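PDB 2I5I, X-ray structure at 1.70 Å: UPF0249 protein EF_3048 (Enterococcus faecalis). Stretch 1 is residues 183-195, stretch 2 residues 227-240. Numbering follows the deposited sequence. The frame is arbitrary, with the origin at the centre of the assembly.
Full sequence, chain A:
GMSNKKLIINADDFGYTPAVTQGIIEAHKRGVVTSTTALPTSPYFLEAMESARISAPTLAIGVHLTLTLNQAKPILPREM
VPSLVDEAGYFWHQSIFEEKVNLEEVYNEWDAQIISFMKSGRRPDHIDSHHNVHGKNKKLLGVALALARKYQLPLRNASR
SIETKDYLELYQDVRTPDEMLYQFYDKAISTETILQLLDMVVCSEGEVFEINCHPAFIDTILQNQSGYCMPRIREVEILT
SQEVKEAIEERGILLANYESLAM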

# COMPACT_ATOMS: atom_id res chain seq x y z
N GLN A 183 -12.00 3.03 -35.62
CA GLN A 183 -11.75 2.03 -36.65
C GLN A 183 -11.00 0.80 -36.16
O GLN A 183 -11.00 -0.22 -36.86
CB GLN A 183 -11.01 2.67 -37.83
CG GLN A 183 -11.91 3.62 -38.62
CD GLN A 183 -11.70 5.05 -38.19
OE1 GLN A 183 -11.34 5.33 -37.05
NE2 GLN A 183 -11.92 5.98 -39.12
N PHE A 184 -10.39 0.91 -34.98
CA PHE A 184 -9.56 -0.18 -34.46
C PHE A 184 -10.43 -1.24 -33.80
O PHE A 184 -10.68 -1.17 -32.60
CB PHE A 184 -8.54 0.37 -33.48
CG PHE A 184 -7.49 -0.62 -33.01
CD1 PHE A 184 -6.52 -1.13 -33.86
CD2 PHE A 184 -7.48 -1.00 -31.68
CE1 PHE A 184 -5.56 -2.01 -33.40
CE2 PHE A 184 -6.54 -1.90 -31.22
CZ PHE A 184 -5.59 -2.40 -32.09
N TYR A 185 -10.92 -2.20 -34.59
CA TYR A 185 -11.90 -3.15 -34.15
C TYR A 185 -12.04 -4.35 -35.09
O TYR A 185 -12.08 -4.19 -36.31
CB TYR A 185 -13.27 -2.46 -34.03
CG TYR A 185 -14.37 -3.42 -33.67
CD1 TYR A 185 -14.52 -3.91 -32.37
CD2 TYR A 185 -15.26 -3.85 -34.64
CE1 TYR A 185 -15.53 -4.80 -32.07
CE2 TYR A 185 -16.27 -4.74 -34.34
CZ TYR A 185 -16.40 -5.21 -33.05
OH TYR A 185 -17.42 -6.10 -32.77
N ASP A 186 -12.11 -5.52 -34.47
CA ASP A 186 -12.37 -6.78 -35.17
C ASP A 186 -11.54 -6.95 -36.43
O ASP A 186 -10.31 -7.12 -36.35
CB ASP A 186 -13.88 -6.86 -35.42
CG ASP A 186 -14.34 -8.29 -35.64
OD1 ASP A 186 -13.70 -9.21 -35.07
OD2 ASP A 186 -15.33 -8.52 -36.37
N LYS A 187 -12.03 -6.96 -37.67
CA LYS A 187 -11.13 -7.36 -38.76
C LYS A 187 -10.08 -6.31 -39.10
O LYS A 187 -9.22 -6.52 -39.96
CB LYS A 187 -11.99 -7.73 -39.97
CG LYS A 187 -12.92 -8.90 -39.66
CD LYS A 187 -12.20 -10.24 -39.73
N ALA A 188 -10.11 -5.18 -38.41
CA ALA A 188 -9.15 -4.11 -38.58
C ALA A 188 -8.08 -4.13 -37.49
O ALA A 188 -7.19 -3.28 -37.46
CB ALA A 188 -9.87 -2.75 -38.57
N ILE A 189 -8.19 -5.10 -36.58
CA ILE A 189 -7.16 -5.24 -35.54
C ILE A 189 -5.82 -5.61 -36.16
O ILE A 189 -5.53 -6.73 -36.59
CB ILE A 189 -7.58 -6.27 -34.48
CG1 ILE A 189 -8.93 -5.98 -33.83
CG2 ILE A 189 -6.49 -6.39 -33.42
CD1 ILE A 189 -8.95 -4.61 -33.19
N SER A 190 -4.95 -4.61 -36.24
CA SER A 190 -3.57 -4.81 -36.64
C SER A 190 -2.75 -3.55 -36.40
O SER A 190 -3.22 -2.46 -36.05
CB SER A 190 -3.51 -5.25 -38.11
OG SER A 190 -3.83 -4.14 -38.93
N THR A 191 -1.44 -3.71 -36.55
CA THR A 191 -0.53 -2.61 -36.31
C THR A 191 -0.75 -1.48 -37.31
O THR A 191 -0.73 -0.30 -36.98
CB THR A 191 0.94 -3.07 -36.43
OG1 THR A 191 1.17 -4.16 -35.55
CG2 THR A 191 1.83 -1.92 -36.00
N GLU A 192 -0.94 -1.93 -38.54
CA GLU A 192 -1.11 -1.07 -39.70
C GLU A 192 -2.26 -0.10 -39.49
O GLU A 192 -2.12 1.10 -39.75
CB GLU A 192 -1.31 -1.90 -40.98
N THR A 193 -3.39 -0.59 -39.00
CA THR A 193 -4.55 0.24 -38.73
C THR A 193 -4.14 1.37 -37.79
O THR A 193 -4.55 2.52 -37.97
CB THR A 193 -5.71 -0.56 -38.12
OG1 THR A 193 -6.18 -1.57 -39.02
CG2 THR A 193 -6.93 0.33 -37.92
N ILE A 194 -3.33 1.02 -36.80
CA ILE A 194 -2.94 1.97 -35.77
C ILE A 194 -2.06 3.07 -36.37
O ILE A 194 -2.22 4.24 -36.02
CB ILE A 194 -2.17 1.30 -34.62
CG1 ILE A 194 -3.03 0.43 -33.71
CG2 ILE A 194 -1.39 2.35 -33.83
CD1 ILE A 194 -4.01 1.20 -32.85
N LEU A 195 -1.15 2.69 -37.27
CA LEU A 195 -0.28 3.68 -37.89
C LEU A 195 -1.13 4.64 -38.73
O LEU A 195 -0.94 5.84 -38.66
CB LEU A 195 0.80 3.04 -38.76
CG LEU A 195 1.70 1.99 -38.09
CD1 LEU A 195 2.73 1.42 -39.05
CD2 LEU A 195 2.41 2.57 -36.88
N GLY A 227 -19.77 -11.54 -27.59
CA GLY A 227 -19.38 -12.05 -28.89
C GLY A 227 -18.06 -11.51 -29.39
O GLY A 227 -17.48 -12.17 -30.24
N TYR A 228 -17.60 -10.36 -28.90
CA TYR A 228 -16.27 -9.85 -29.22
C TYR A 228 -15.31 -10.31 -28.13
O TYR A 228 -15.19 -9.66 -27.09
CB TYR A 228 -16.22 -8.33 -29.35
CG TYR A 228 -14.95 -7.78 -29.98
CD1 TYR A 228 -14.51 -8.19 -31.22
CD2 TYR A 228 -14.16 -6.82 -29.34
CE1 TYR A 228 -13.35 -7.70 -31.81
CE2 TYR A 228 -13.01 -6.32 -29.91
CZ TYR A 228 -12.60 -6.76 -31.15
OH TYR A 228 -11.45 -6.27 -31.73
N CYS A 229 -14.65 -11.43 -28.38
CA CYS A 229 -13.88 -12.07 -27.31
C CYS A 229 -12.42 -12.25 -27.68
O CYS A 229 -11.55 -11.48 -27.27
CB CYS A 229 -14.56 -13.41 -26.99
SG CYS A 229 -13.83 -14.29 -25.59
N MSE A 230 -12.09 -13.27 -28.49
CA MSE A 230 -10.69 -13.56 -28.77
C MSE A 230 -9.92 -12.41 -29.39
O MSE A 230 -8.71 -12.32 -29.07
CB MSE A 230 -10.60 -14.81 -29.65
CG MSE A 230 -10.97 -16.14 -29.03
SE MSE A 230 -10.42 -16.55 -27.36
CE MSE A 230 -8.65 -16.73 -27.60
N PRO A 231 -10.40 -11.51 -30.22
CA PRO A 231 -9.52 -10.45 -30.73
C PRO A 231 -9.01 -9.49 -29.65
O PRO A 231 -8.00 -8.80 -29.84
CB PRO A 231 -10.42 -9.65 -31.69
CG PRO A 231 -11.48 -10.64 -32.08
CD PRO A 231 -11.76 -11.37 -30.79
N ARG A 232 -9.68 -9.46 -28.51
CA ARG A 232 -9.26 -8.51 -27.48
C ARG A 232 -7.85 -8.81 -27.00
O ARG A 232 -7.11 -7.91 -26.59
CB ARG A 232 -10.23 -8.51 -26.32
CG ARG A 232 -11.70 -8.26 -26.60
CD ARG A 232 -12.37 -7.72 -25.34
NE ARG A 232 -13.80 -7.62 -25.56
CZ ARG A 232 -14.67 -6.76 -25.08
NH1 ARG A 232 -14.33 -5.78 -24.26
NH2 ARG A 232 -15.94 -6.89 -25.44
N ILE A 233 -7.41 -10.08 -27.07
CA ILE A 233 -6.02 -10.31 -26.65
C ILE A 233 -5.05 -9.77 -27.69
O ILE A 233 -3.94 -9.33 -27.34
CB ILE A 233 -5.75 -11.80 -26.36
CG1 ILE A 233 -5.99 -12.80 -27.51
CG2 ILE A 233 -6.54 -12.26 -25.14
CD1 ILE A 233 -5.33 -14.15 -27.20
N ARG A 234 -5.46 -9.78 -28.97
CA ARG A 234 -4.59 -9.31 -30.03
C ARG A 234 -4.35 -7.81 -29.87
O ARG A 234 -3.27 -7.31 -30.16
CB ARG A 234 -5.13 -9.59 -31.44
CG ARG A 234 -5.19 -11.04 -31.86
N GLU A 235 -5.39 -7.12 -29.41
CA GLU A 235 -5.32 -5.69 -29.13
C GLU A 235 -4.30 -5.40 -28.04
O GLU A 235 -3.54 -4.44 -28.12
CB GLU A 235 -6.69 -5.14 -28.72
CG GLU A 235 -7.77 -5.29 -29.78
CD GLU A 235 -8.98 -4.39 -29.54
OE1 GLU A 235 -8.83 -3.34 -28.89
OE2 GLU A 235 -10.07 -4.76 -30.02
N VAL A 236 -4.32 -6.22 -26.97
CA VAL A 236 -3.30 -6.03 -25.95
C VAL A 236 -1.92 -6.12 -26.58
O VAL A 236 -1.01 -5.32 -26.32
CB VAL A 236 -3.36 -7.07 -24.82
CG1 VAL A 236 -2.24 -6.77 -23.82
CG2 VAL A 236 -4.70 -7.05 -24.11
N GLU A 237 -1.81 -7.11 -27.47
CA GLU A 237 -0.48 -7.34 -28.03
C GLU A 237 -0.03 -6.12 -28.82
O GLU A 237 1.09 -5.65 -28.73
CB GLU A 237 -0.51 -8.61 -28.87
CG GLU A 237 0.81 -9.00 -29.48
CD GLU A 237 0.72 -10.25 -30.34
OE1 GLU A 237 -0.34 -10.57 -30.91
OE2 GLU A 237 1.78 -10.93 -30.40
N ILE A 238 -0.96 -5.62 -29.63
CA ILE A 238 -0.59 -4.48 -30.49
C ILE A 238 -0.39 -3.23 -29.66
O ILE A 238 0.55 -2.47 -29.86
CB ILE A 238 -1.68 -4.26 -31.56
CG1 ILE A 238 -1.70 -5.35 -32.62
CG2 ILE A 238 -1.53 -2.87 -32.16
CD1 ILE A 238 -3.02 -5.61 -33.27
N LEU A 239 -1.27 -2.98 -28.69
CA LEU A 239 -1.13 -1.76 -27.90
C LEU A 239 0.08 -1.75 -26.97
O LEU A 239 0.45 -0.70 -26.47
CB LEU A 239 -2.40 -1.51 -27.07
CG LEU A 239 -3.67 -1.31 -27.92
CD1 LEU A 239 -4.92 -1.36 -27.06
CD2 LEU A 239 -3.56 0.01 -28.68
N THR A 240 0.72 -2.90 -26.73
CA THR A 240 1.91 -2.95 -25.91
C THR A 240 3.18 -3.15 -26.75
O THR A 240 4.27 -3.30 -26.19
CB THR A 240 1.83 -4.10 -24.88
OG1 THR A 240 1.70 -5.32 -25.61
CG2 THR A 240 0.60 -3.98 -24.01
O HOH W 1 -11.73 -2.72 -30.52

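A single tyrosine hydroxyl ties together the polar part of this contact. The OH of Tyr228 accepts a hydrogen bond from the backbone N of Asp186 at 2.9 Å, with an N-H...O angle of 157°, and donates its own proton to Glu235 OE2, 2.7 Å from Tyr228 OH. The bond from Asp186 N is the one direct hydrogen bond between the stretches; the one to Glu235 holds Tyr228 in place within its own stretch. A phenol suits the task because its oxygen can accept and donate at once, at the end of a rigid ring long enough to reach a main-chain amide. The CA-to-CB bond of Tyr228 points toward the other stretch, and its t rotamer (chi1 -167°) carries the ring up to the turn at Tyr185 and Asp186.

Glu235 is buried, so its carboxylate needs partners. OE2 receives the tyrosine proton and also lies 2.7 Å from the O of water 1, which in turn lies 2.8 Å from the backbone O of Phe184. Water 1 can donate to both atoms, although it has more acceptors in reach than protons once its whole surroundings are counted. The other carboxylate oxygen, OE1, is hydrogen-bonded elsewhere in the structure.

The tyrosine ring does apolar work as well. Tyr185 lies over one of its faces, Tyr185 CD1 being 3.6 Å from Tyr228 CZ. The two ring centroids are 4.4 Å apart and the planes are inclined by 38°, an oblique pairing that brings ring carbons into contact. Tyr185 itself remains exposed, a position a tyrosine tolerates because it combines a broad ring with a polar hydroxyl. The backbone O of Tyr228 accepts from Arg232 NE at 2.9 Å, which links this loop residue to the helix that follows.

Ile189 bridges the polar and apolar parts. Its CA-to-CB bond points toward the second stretch; its CG1 lies 3.3 Å from Tyr228 OH, its CD1 3.4 Å from Glu235 OE2, and its CG2 3.6 Å from Ile238 CD1. A branched aliphatic chain can thus pack beside the hydrogen-bonded group while joining the greasy surface next to it.

Ile238 is the centre of that surface, with 91 Å² covered by the first stretch, the largest share of any residue here. Its CD1 lies 3.5 Å from Ser190 CA, just where the helix of stretch 1 is about to begin, while its CG2 is 3.9 Å from Ile194 CG1 and 4.1 Å from Phe184 CZ. Having no polar group in its side chain, isoleucine can fill this junction with its carbons alone. The CA-to-CB bonds of Phe184 and Leu239 both point sideways, but the ends of these side chains come nearer to the other stretch: Phe184 CE2 and Leu239 CD2 are 4.4 Å apart, and Ile194 CD1 is also 4.4 Å from Leu239 CD2.

The helix axes cross at -57° and come no closer than 10.7 Å, and much of the 517 Å² buried in total comes from the loop residues before the first helix and from Tyr228, not from helix-to-helix packing alone.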